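Local coordinates for RctB replication initiator protein (Vibrio cholerae, PDB 5UBE) that probably binds origin DNA through its helix-turn-helix domain to initiate replication of the second chromosome of the cholera pathogen, at residues A27-F37 with F114-S122; K38-L48 with R84-F94. One frame throughout, in Å; residues are numbered along the deposited sequence.

Contact 1 of 2, residues A27-F37 with F114-S122; sequences AIDWIEQYQHF and FINPNQLIS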
loop_
_atom_site.group_PDB
_atom_site.type_symbol
_atom_site.label_atom_id
_atom_site.label_comp_id
_atom_site.label_asym_id
_atom_site.label_seq_id
_atom_site.Cartn_x
_atom_site.Cartn_y
_atom_site.Cartn_z
ATOM N N ALA A 27 -9.876 -6.260 1.247
ATOM C CA ALA A 27 -9.748 -4.893 0.758
ATOM C C ALA A 27 -10.309 -4.736 -0.644
ATOM O O ALA A 27 -10.642 -3.617 -1.048
ATOM C CB ALA A 27 -8.279 -4.458 0.790
ATOM N N ILE A 28 -10.439 -5.828 -1.392
ATOM C CA ILE A 28 -11.000 -5.732 -2.736
ATOM C C ILE A 28 -12.425 -5.195 -2.671
ATOM O O ILE A 28 -12.833 -4.370 -3.497
ATOM C CB ILE A 28 -10.929 -7.102 -3.440
ATOM C CG1 ILE A 28 -9.479 -7.583 -3.515
ATOM C CG2 ILE A 28 -11.540 -7.031 -4.830
ATOM C CD1 ILE A 28 -9.344 -9.077 -3.859
ATOM N N ASP A 29 -13.196 -5.630 -1.670
ATOM C CA ASP A 29 -14.524 -5.046 -1.469
ATOM C C ASP A 29 -14.452 -3.668 -0.813
ATOM O O ASP A 29 -15.238 -2.777 -1.153
ATOM C CB ASP A 29 -15.393 -5.970 -0.616
ATOM C CG ASP A 29 -15.592 -7.338 -1.245
ATOM O OD1 ASP A 29 -15.678 -7.436 -2.491
ATOM O OD2 ASP A 29 -15.667 -8.319 -0.481
ATOM N N TRP A 30 -13.538 -3.490 0.150
ATOM C CA TRP A 30 -13.431 -2.223 0.868
ATOM C C TRP A 30 -13.195 -1.063 -0.086
ATOM O O TRP A 30 -13.668 0.057 0.156
ATOM C CB TRP A 30 -12.285 -2.288 1.878
ATOM C CG TRP A 30 -12.453 -3.309 2.954
ATOM C CD1 TRP A 30 -13.571 -4.062 3.213
ATOM C CD2 TRP A 30 -11.483 -3.671 3.947
ATOM N NE1 TRP A 30 -13.341 -4.881 4.291
ATOM C CE2 TRP A 30 -12.075 -4.656 4.766
ATOM C CE3 TRP A 30 -10.171 -3.264 4.218
ATOM C CZ2 TRP A 30 -11.395 -5.250 5.836
ATOM C CZ3 TRP A 30 -9.502 -3.848 5.292
ATOM C CH2 TRP A 30 -10.115 -4.833 6.084
ATOM N N ILE A 31 -12.435 -1.307 -1.153
ATOM C CA ILE A 31 -12.013 -0.231 -2.053
ATOM C C ILE A 31 -13.219 0.402 -2.732
ATOM O O ILE A 31 -13.293 1.629 -2.877
ATOM C CB ILE A 31 -10.986 -0.769 -3.074
ATOM C CG1 ILE A 31 -9.630 -0.966 -2.398
ATOM C CG2 ILE A 31 -10.863 0.155 -4.296
ATOM C CD1 ILE A 31 -8.607 -1.760 -3.250
ATOM N N GLU A 32 -14.183 -0.417 -3.156
ATOM C CA GLU A 32 -15.440 0.136 -3.650
ATOM C C GLU A 32 -16.201 0.863 -2.552
ATOM O O GLU A 32 -16.889 1.851 -2.827
ATOM C CB GLU A 32 -16.303 -0.970 -4.259
ATOM C CG GLU A 32 -15.584 -1.717 -5.400
ATOM C CD GLU A 32 -16.496 -2.629 -6.208
ATOM O OE1 GLU A 32 -17.526 -3.092 -5.664
ATOM O OE2 GLU A 32 -16.172 -2.880 -7.392
ATOM N N GLN A 33 -16.085 0.405 -1.304
ATOM C CA GLN A 33 -16.788 1.092 -0.226
ATOM C C GLN A 33 -16.107 2.394 0.174
ATOM O O GLN A 33 -16.794 3.326 0.603
ATOM C CB GLN A 33 -16.923 0.185 0.997
ATOM C CG GLN A 33 -17.900 -0.955 0.809
ATOM C CD GLN A 33 -17.973 -1.832 2.036
ATOM O OE1 GLN A 33 -16.970 -2.392 2.455
ATOM N NE2 GLN A 33 -19.158 -1.928 2.640
ATOM N N TYR A 34 -14.776 2.484 0.032
ATOM C CA TYR A 34 -14.069 3.720 0.383
ATOM C C TYR A 34 -14.594 4.914 -0.403
ATOM O O TYR A 34 -14.514 6.057 0.065
ATOM C CB TYR A 34 -12.572 3.581 0.104
ATOM C CG TYR A 34 -11.778 2.687 1.023
ATOM C CD1 TYR A 34 -12.120 2.523 2.359
ATOM C CD2 TYR A 34 -10.649 2.019 0.543
ATOM C CE1 TYR A 34 -11.367 1.707 3.188
ATOM C CE2 TYR A 34 -9.897 1.208 1.358
ATOM C CZ TYR A 34 -10.251 1.061 2.678
ATOM O OH TYR A 34 -9.472 0.247 3.464
ATOM N N GLN A 35 -15.119 4.674 -1.604
ATOM C CA GLN A 35 -15.529 5.766 -2.473
ATOM C C GLN A 35 -16.752 6.509 -1.962
ATOM O O GLN A 35 -17.096 7.545 -2.539
ATOM C CB GLN A 35 -15.777 5.228 -3.880
ATOM C CG GLN A 35 -14.498 4.737 -4.564
ATOM C CD GLN A 35 -14.788 3.751 -5.666
ATOM O OE1 GLN A 35 -14.062 2.763 -5.857
ATOM N NE2 GLN A 35 -15.870 3.998 -6.393
ATOM N N HIS A 36 -17.417 6.000 -0.913
ATOM C CA HIS A 36 -18.478 6.717 -0.217
ATOM C C HIS A 36 -17.942 7.763 0.747
ATOM O O HIS A 36 -18.739 8.526 1.300
ATOM C CB HIS A 36 -19.374 5.761 0.595
ATOM C CG HIS A 36 -20.123 4.746 -0.218
ATOM N ND1 HIS A 36 -21.461 4.880 -0.529
ATOM C CD2 HIS A 36 -19.742 3.546 -0.723
ATOM C CE1 HIS A 36 -21.862 3.826 -1.217
ATOM N NE2 HIS A 36 -20.836 3.003 -1.352
ATOM N N PHE A 37 -16.632 7.815 0.982
ATOM C CA PHE A 37 -16.077 8.652 2.040
ATOM C C PHE A 37 -15.478 9.952 1.502
ATOM O O PHE A 37 -14.896 9.991 0.411
ATOM C CB PHE A 37 -15.036 7.866 2.838
ATOM C CG PHE A 37 -15.612 6.671 3.554
ATOM C CD1 PHE A 37 -16.804 6.780 4.256
ATOM C CD2 PHE A 37 -15.001 5.432 3.488
ATOM C CE1 PHE A 37 -17.353 5.680 4.904
ATOM C CE2 PHE A 37 -15.547 4.326 4.137
ATOM C CZ PHE A 37 -16.721 4.453 4.849
ATOM N N PHE A 114 -4.618 -1.950 4.896
ATOM C CA PHE A 114 -5.943 -1.404 4.667
ATOM C C PHE A 114 -6.736 -1.445 5.963
ATOM O O PHE A 114 -6.582 -2.361 6.774
ATOM C CB PHE A 114 -6.657 -2.191 3.568
ATOM C CG PHE A 114 -6.177 -1.852 2.161
ATOM C CD1 PHE A 114 -6.628 -0.700 1.517
ATOM C CD2 PHE A 114 -5.282 -2.682 1.492
ATOM C CE1 PHE A 114 -6.205 -0.395 0.232
ATOM C CE2 PHE A 114 -4.837 -2.372 0.194
ATOM C CZ PHE A 114 -5.304 -1.225 -0.432
ATOM N N ILE A 115 -7.551 -0.416 6.178
ATOM C CA ILE A 115 -8.382 -0.296 7.368
ATOM C C ILE A 115 -9.823 -0.556 6.959
ATOM O O ILE A 115 -10.300 -0.022 5.951
ATOM C CB ILE A 115 -8.231 1.090 8.032
ATOM C CG1 ILE A 115 -6.755 1.409 8.280
ATOM C CG2 ILE A 115 -8.973 1.123 9.363
ATOM C CD1 ILE A 115 -6.518 2.680 9.058
ATOM N N ASN A 116 -10.502 -1.397 7.723
ATOM C CA ASN A 116 -11.885 -1.745 7.436
ATOM C C ASN A 116 -12.745 -0.486 7.411
ATOM O O ASN A 116 -12.651 0.339 8.330
ATOM C CB ASN A 116 -12.390 -2.726 8.500
ATOM C CG ASN A 116 -13.686 -3.401 8.110
ATOM O OD1 ASN A 116 -14.650 -2.742 7.714
ATOM N ND2 ASN A 116 -13.717 -4.724 8.214
ATOM N N PRO A 117 -13.581 -0.288 6.392
ATOM C CA PRO A 117 -14.467 0.885 6.396
ATOM C C PRO A 117 -15.351 0.976 7.635
ATOM O O PRO A 117 -15.640 2.089 8.093
ATOM C CB PRO A 117 -15.301 0.703 5.120
ATOM C CG PRO A 117 -14.451 -0.184 4.233
ATOM C CD PRO A 117 -13.761 -1.121 5.191
ATOM N N ASN A 118 -15.782 -0.158 8.199
ATOM C CA ASN A 118 -16.548 -0.108 9.445
ATOM C C ASN A 118 -15.739 0.531 10.563
ATOM O O ASN A 118 -16.301 1.221 11.423
ATOM C CB ASN A 118 -16.990 -1.508 9.862
ATOM C CG ASN A 118 -17.857 -2.179 8.821
ATOM O OD1 ASN A 118 -18.646 -1.524 8.139
ATOM N ND2 ASN A 118 -17.717 -3.497 8.694
ATOM N N GLN A 119 -14.422 0.313 10.563
ATOM C CA GLN A 119 -13.537 0.980 11.512
ATOM C C GLN A 119 -13.341 2.452 11.168
ATOM O O GLN A 119 -13.290 3.301 12.067
ATOM C CB GLN A 119 -12.186 0.263 11.545
ATOM C CG GLN A 119 -11.244 0.753 12.624
ATOM C CD GLN A 119 -11.601 0.217 14.000
ATOM O OE1 GLN A 119 -12.570 -0.535 14.160
ATOM N NE2 GLN A 119 -10.817 0.598 15.003
ATOM N N LEU A 120 -13.207 2.770 9.874
ATOM C CA LEU A 120 -12.989 4.155 9.453
ATOM C C LEU A 120 -14.049 5.081 10.020
ATOM O O LEU A 120 -13.743 6.177 10.510
ATOM C CB LEU A 120 -13.009 4.264 7.931
ATOM C CG LEU A 120 -11.945 3.525 7.146
ATOM C CD1 LEU A 120 -11.773 4.193 5.793
ATOM C CD2 LEU A 120 -10.699 3.610 7.946
ATOM N N ILE A 121 -15.312 4.669 9.919
ATOM C CA ILE A 121 -16.408 5.554 10.276
ATOM C C ILE A 121 -16.548 5.732 11.776
ATOM O O ILE A 121 -17.328 6.583 12.207
ATOM C CB ILE A 121 -17.733 5.049 9.673
ATOM C CG1 ILE A 121 -18.049 3.641 10.156
ATOM C CG2 ILE A 121 -17.653 5.051 8.183
ATOM C CD1 ILE A 121 -19.308 3.073 9.527
ATOM N N SER A 122 -15.816 4.957 12.576
ATOM C CA SER A 122 -15.870 5.078 14.030
ATOM C C SER A 122 -14.900 6.138 14.554
ATOM O O SER A 122 -14.207 6.807 13.784
ATOM C CB SER A 122 -15.567 3.735 14.689
ATOM O OG SER A 122 -14.218 3.345 14.491
#
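F114, P117 and W30 form the centre of this contact, in which the C-terminal part of the domain packs along helix 26-34. The indole of W30 takes two neighbouring residues on one face. P117 CD sits over the five-membered ring, 3.5 Å from its centroid, and N116 CA lies almost squarely above the six-membered ring at 3.6 Å from that centroid, so both approaches are CH-pi contacts. Because CG is anti to the carbonyl carbon (chi1 -63°), the indole lies beside the preceding turn of its own helix, its other face near A27 N. The N116 amide plane is turned 42° from the indole; its OD1 caps helix 117-120 by accepting from N118 N at 2.9 Å, so one residue both packs on W30 and starts the helix. Two further atoms of the proline ring reach other aromatic side chains: P117 CG meets the Y34 ring, while P117 CB lies 3.8 Å from F37 CE2, near the plane of that ring. F114 turns a ring face to A27, whose CB is 3.9 Å from the centroid, and F114 CB reaches W30 CZ3. Beside it, the hydroxyl of the buried Y34 donates to I115 O at 2.6 Å, the donor tilted 32° out of the carbonyl plane, which ties the ring to the backbone following strand 108-114. L120 CD1 touches Y34 CE1 at 3.6 Å, and I121 CG2 meets F37 at the far end. Helix 26-34 is thus held between this C-terminal segment and helix 42-55, where I31 rests on N49 and Y34 on L48, while F114 continues the packing to F94 of strand 94-100.

Contact 2 of 2, residues K38-L48 with R84-F94; sequences KGVTKSIVELL and RLRAAVAVGLF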
loop_
_atom_site.group_PDB
_atom_site.type_symbol
_atom_site.label_atom_id
_atom_site.label_comp_id
_atom_site.label_asym_id
_atom_site.label_seq_id
_atom_site.Cartn_x
_atom_site.Cartn_y
_atom_site.Cartn_z
ATOM N N LYS A 38 -15.612 11.020 2.287
ATOM C CA LYS A 38 -15.109 12.317 1.861
ATOM C C LYS A 38 -13.607 12.252 1.639
ATOM O O LYS A 38 -12.882 11.599 2.395
ATOM C CB LYS A 38 -15.421 13.390 2.900
ATOM C CG LYS A 38 -16.877 13.788 2.973
ATOM C CD LYS A 38 -17.090 14.772 4.120
ATOM C CE LYS A 38 -18.556 15.136 4.281
ATOM N NZ LYS A 38 -18.777 15.856 5.582
ATOM N N GLY A 39 -13.146 12.945 0.601
ATOM C CA GLY A 39 -11.739 13.027 0.295
ATOM C C GLY A 39 -11.166 11.828 -0.429
ATOM O O GLY A 39 -9.955 11.802 -0.672
ATOM N N VAL A 40 -11.978 10.830 -0.778
ATOM C CA VAL A 40 -11.489 9.690 -1.556
ATOM C C VAL A 40 -11.698 10.037 -3.029
ATOM O O VAL A 40 -12.816 9.984 -3.552
ATOM C CB VAL A 40 -12.166 8.375 -1.165
ATOM C CG1 VAL A 40 -11.645 7.228 -2.045
ATOM C CG2 VAL A 40 -11.901 8.044 0.310
ATOM N N THR A 41 -10.605 10.386 -3.697
ATOM C CA THR A 41 -10.598 10.853 -5.075
ATOM C C THR A 41 -10.321 9.706 -6.048
ATOM O O THR A 41 -9.885 8.616 -5.669
ATOM C CB THR A 41 -9.525 11.929 -5.255
ATOM O OG1 THR A 41 -8.245 11.335 -5.015
ATOM C CG2 THR A 41 -9.729 13.085 -4.287
ATOM N N LYS A 42 -10.557 9.991 -7.334
ATOM C CA LYS A 42 -10.198 9.054 -8.391
ATOM C C LYS A 42 -8.713 8.710 -8.340
ATOM O O LYS A 42 -8.326 7.556 -8.561
ATOM C CB LYS A 42 -10.559 9.644 -9.756
ATOM C CG LYS A 42 -12.052 9.676 -10.056
ATOM C CD LYS A 42 -12.701 8.333 -9.755
ATOM C CE LYS A 42 -13.977 8.111 -10.566
ATOM N NZ LYS A 42 -13.694 7.706 -11.976
ATOM N N SER A 43 -7.870 9.702 -8.038
ATOM C CA SER A 43 -6.427 9.486 -7.996
ATOM C C SER A 43 -6.018 8.566 -6.847
ATOM O O SER A 43 -5.033 7.829 -6.967
ATOM C CB SER A 43 -5.708 10.837 -7.891
ATOM O OG SER A 43 -4.308 10.670 -7.792
ATOM N N ILE A 44 -6.733 8.604 -5.719
ATOM C CA ILE A 44 -6.454 7.631 -4.660
ATOM C C ILE A 44 -6.942 6.248 -5.070
ATOM O O ILE A 44 -6.241 5.249 -4.878
ATOM C CB ILE A 44 -7.078 8.086 -3.321
ATOM C CG1 ILE A 44 -6.281 9.270 -2.758
ATOM C CG2 ILE A 44 -7.112 6.920 -2.308
ATOM C CD1 ILE A 44 -7.007 10.095 -1.728
ATOM N N VAL A 45 -8.153 6.164 -5.634
ATOM C CA VAL A 45 -8.683 4.874 -6.074
ATOM C C VAL A 45 -7.735 4.213 -7.065
ATOM O O VAL A 45 -7.529 2.995 -7.023
ATOM C CB VAL A 45 -10.099 5.038 -6.659
ATOM C CG1 VAL A 45 -10.611 3.710 -7.200
ATOM C CG2 VAL A 45 -11.046 5.556 -5.583
ATOM N N GLU A 46 -7.129 5.001 -7.956
ATOM C CA GLU A 46 -6.150 4.453 -8.895
ATOM C C GLU A 46 -5.046 3.695 -8.171
ATOM O O GLU A 46 -4.737 2.546 -8.509
ATOM C CB GLU A 46 -5.536 5.578 -9.731
ATOM C CG GLU A 46 -6.401 6.135 -10.845
ATOM C CD GLU A 46 -5.709 7.294 -11.562
ATOM O OE1 GLU A 46 -4.640 7.741 -11.076
ATOM O OE2 GLU A 46 -6.230 7.751 -12.603
ATOM N N LEU A 47 -4.405 4.345 -7.196
ATOM C CA LEU A 47 -3.412 3.659 -6.378
ATOM C C LEU A 47 -3.997 2.394 -5.746
ATOM O O LEU A 47 -3.379 1.328 -5.799
ATOM C CB LEU A 47 -2.879 4.599 -5.296
ATOM C CG LEU A 47 -1.907 3.926 -4.325
ATOM C CD1 LEU A 47 -0.625 3.592 -5.053
ATOM C CD2 LEU A 47 -1.630 4.773 -3.091
ATOM N N LEU A 48 -5.197 2.493 -5.145
ATOM C CA LEU A 48 -5.781 1.337 -4.458
ATOM C C LEU A 48 -6.015 0.175 -5.419
ATOM O O LEU A 48 -5.667 -0.973 -5.117
ATOM C CB LEU A 48 -7.088 1.722 -3.755
ATOM C CG LEU A 48 -6.969 2.909 -2.803
ATOM C CD1 LEU A 48 -8.242 3.068 -2.014
ATOM C CD2 LEU A 48 -5.760 2.770 -1.880
ATOM N N ARG A 84 -0.258 10.121 -3.862
ATOM C CA ARG A 84 -1.517 9.432 -3.584
ATOM C C ARG A 84 -1.484 8.765 -2.215
ATOM O O ARG A 84 -2.476 8.797 -1.477
ATOM C CB ARG A 84 -1.807 8.413 -4.682
ATOM C CG ARG A 84 -2.169 9.040 -6.018
ATOM C CD ARG A 84 -1.728 8.131 -7.153
ATOM N NE ARG A 84 -2.272 8.516 -8.456
ATOM C CZ ARG A 84 -1.712 9.414 -9.268
ATOM N NH1 ARG A 84 -0.590 10.043 -8.913
ATOM N NH2 ARG A 84 -2.279 9.696 -10.436
ATOM N N LEU A 85 -0.331 8.220 -1.824
ATOM C CA LEU A 85 -0.262 7.549 -0.530
ATOM C C LEU A 85 -0.439 8.534 0.614
ATOM O O LEU A 85 -1.163 8.236 1.569
ATOM C CB LEU A 85 1.047 6.771 -0.379
ATOM C CG LEU A 85 1.223 6.063 0.979
ATOM C CD1 LEU A 85 0.206 4.942 1.221
ATOM C CD2 LEU A 85 2.631 5.532 1.140
ATOM N N ARG A 86 0.181 9.723 0.535
ATOM C CA ARG A 86 -0.020 10.701 1.599
ATOM C C ARG A 86 -1.488 11.106 1.706
ATOM O O ARG A 86 -2.016 11.273 2.811
ATOM C CB ARG A 86 0.841 11.943 1.376
ATOM C CG ARG A 86 2.334 11.759 1.580
ATOM C CD ARG A 86 3.051 13.128 1.556
ATOM N NE ARG A 86 2.699 13.925 0.376
ATOM C CZ ARG A 86 3.293 13.805 -0.807
ATOM N NH1 ARG A 86 4.272 12.912 -0.982
ATOM N NH2 ARG A 86 2.900 14.553 -1.824
ATOM N N ALA A 87 -2.159 11.279 0.566
ATOM C CA ALA A 87 -3.564 11.670 0.597
ATOM C C ALA A 87 -4.425 10.565 1.196
ATOM O O ALA A 87 -5.334 10.837 1.983
ATOM C CB ALA A 87 -4.039 12.027 -0.816
ATOM N N ALA A 88 -4.136 9.310 0.840
ATOM C CA ALA A 88 -4.922 8.182 1.326
ATOM C C ALA A 88 -4.756 7.995 2.827
ATOM O O ALA A 88 -5.714 7.643 3.527
ATOM C CB ALA A 88 -4.516 6.912 0.571
ATOM N N VAL A 89 -3.547 8.224 3.338
ATOM C CA VAL A 89 -3.331 8.215 4.781
ATOM C C VAL A 89 -4.134 9.324 5.454
ATOM O O VAL A 89 -4.785 9.107 6.487
ATOM C CB VAL A 89 -1.826 8.334 5.082
ATOM C CG1 VAL A 89 -1.591 8.579 6.561
ATOM C CG2 VAL A 89 -1.117 7.075 4.624
ATOM N N ALA A 90 -4.128 10.524 4.869
ATOM C CA ALA A 90 -4.845 11.641 5.480
ATOM C C ALA A 90 -6.339 11.368 5.595
ATOM O O ALA A 90 -6.993 11.884 6.507
ATOM C CB ALA A 90 -4.597 12.926 4.679
ATOM N N VAL A 91 -6.900 10.569 4.689
ATOM C CA VAL A 91 -8.315 10.236 4.795
ATOM C C VAL A 91 -8.547 9.137 5.842
ATOM O O VAL A 91 -9.628 9.056 6.438
ATOM C CB VAL A 91 -8.855 9.838 3.409
ATOM C CG1 VAL A 91 -10.074 8.895 3.528
ATOM C CG2 VAL A 91 -9.231 11.068 2.619
ATOM N N GLY A 92 -7.552 8.300 6.103
ATOM C CA GLY A 92 -7.682 7.223 7.057
ATOM C C GLY A 92 -7.769 5.835 6.453
ATOM O O GLY A 92 -8.203 4.915 7.146
ATOM N N LEU A 93 -7.341 5.657 5.196
ATOM C CA LEU A 93 -7.478 4.377 4.503
ATOM C C LEU A 93 -6.444 3.353 4.953
ATOM O O LEU A 93 -6.702 2.148 4.874
ATOM C CB LEU A 93 -7.365 4.577 2.986
ATOM C CG LEU A 93 -8.367 5.555 2.381
ATOM C CD1 LEU A 93 -8.381 5.418 0.881
ATOM C CD2 LEU A 93 -9.749 5.311 2.950
ATOM N N PHE A 94 -5.287 3.805 5.427
ATOM C CA PHE A 94 -4.172 2.938 5.767
ATOM C C PHE A 94 -3.698 3.200 7.183
ATOM O O PHE A 94 -3.512 4.356 7.580
ATOM C CB PHE A 94 -2.963 3.169 4.847
ATOM C CG PHE A 94 -3.177 2.772 3.435
ATOM C CD1 PHE A 94 -3.216 1.429 3.081
ATOM C CD2 PHE A 94 -3.284 3.743 2.445
ATOM C CE1 PHE A 94 -3.384 1.053 1.762
ATOM C CE2 PHE A 94 -3.455 3.379 1.126
ATOM C CZ PHE A 94 -3.496 2.038 0.780
#
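Helix segments 42-48 and 84-91 cross at -104°, nearly perpendicular, with axes 9.2 Å apart; I44 and R84 have the nearest CA atoms, 5.4 Å apart. R84 has the most area buried here. Its chain runs extended from CG to NE past S43 and the CB of L47, carrying the guanidinium to E46. There NH2 makes a salt bridge to E46 OE1 at 3.1 Å, a nearly straight bond (163° at the hydrogen) that lies close to the guanidinium plane, with carboxylate and guanidinium almost coplanar. S43 OG stands over a face of the same group, 3.0 Å from R84 NE, but the angle is poor for a hydrogen bond and the oxygen simply packs there. Toward the interior, I44 splits its two branches: CD1 reaches A87 CB at 3.7 Å, whereas CG2, anti to the backbone N, turns to A88 CB and L93 CD1. I44 thus lies close against the alanine-lined face of helix 78-91. Such a near-perpendicular pair, with the second helix leading directly into the hairpin of strands 94-100 and 108-114, is consistent with a winged helix-turn-helix fold, in which helix 78-91 would be the probable recognition helix. That helix ends in a Schellman motif: G92, with positive phi, is the C-prime residue, and L93 N bonds back to A88 O. The turn brings L93 CD1 to within 3.7 Å of L48 CD1, and the other branch of L48, CD2, meets F94 CZ. Near the start of segment 38-48, both methyls of V91 pack on the loop before helix 42-55, CG1 against V40 CG2 and CG2 3.4 Å from G39 O.

The two contacts have centres 11 Å apart and belong to one helix-turn-helix domain. Along the chain the order is 27-37, 38-48, 84-94, 114-122, so contact 2 is enclosed between the two halves of contact 1. Helices 26-34 and 42-55 follow each other directly, and Y34 O packs on V40 CG2 near their junction. The second halves meet through a probable backbone hydrogen bond between I115 N and L93 O, just beyond the ends of the antiparallel strands 94-100 and 108-114. Together the two contacts join the first helix and the C-terminal segment to the crossed helices, of which 78-91 is probably the one that meets DNA.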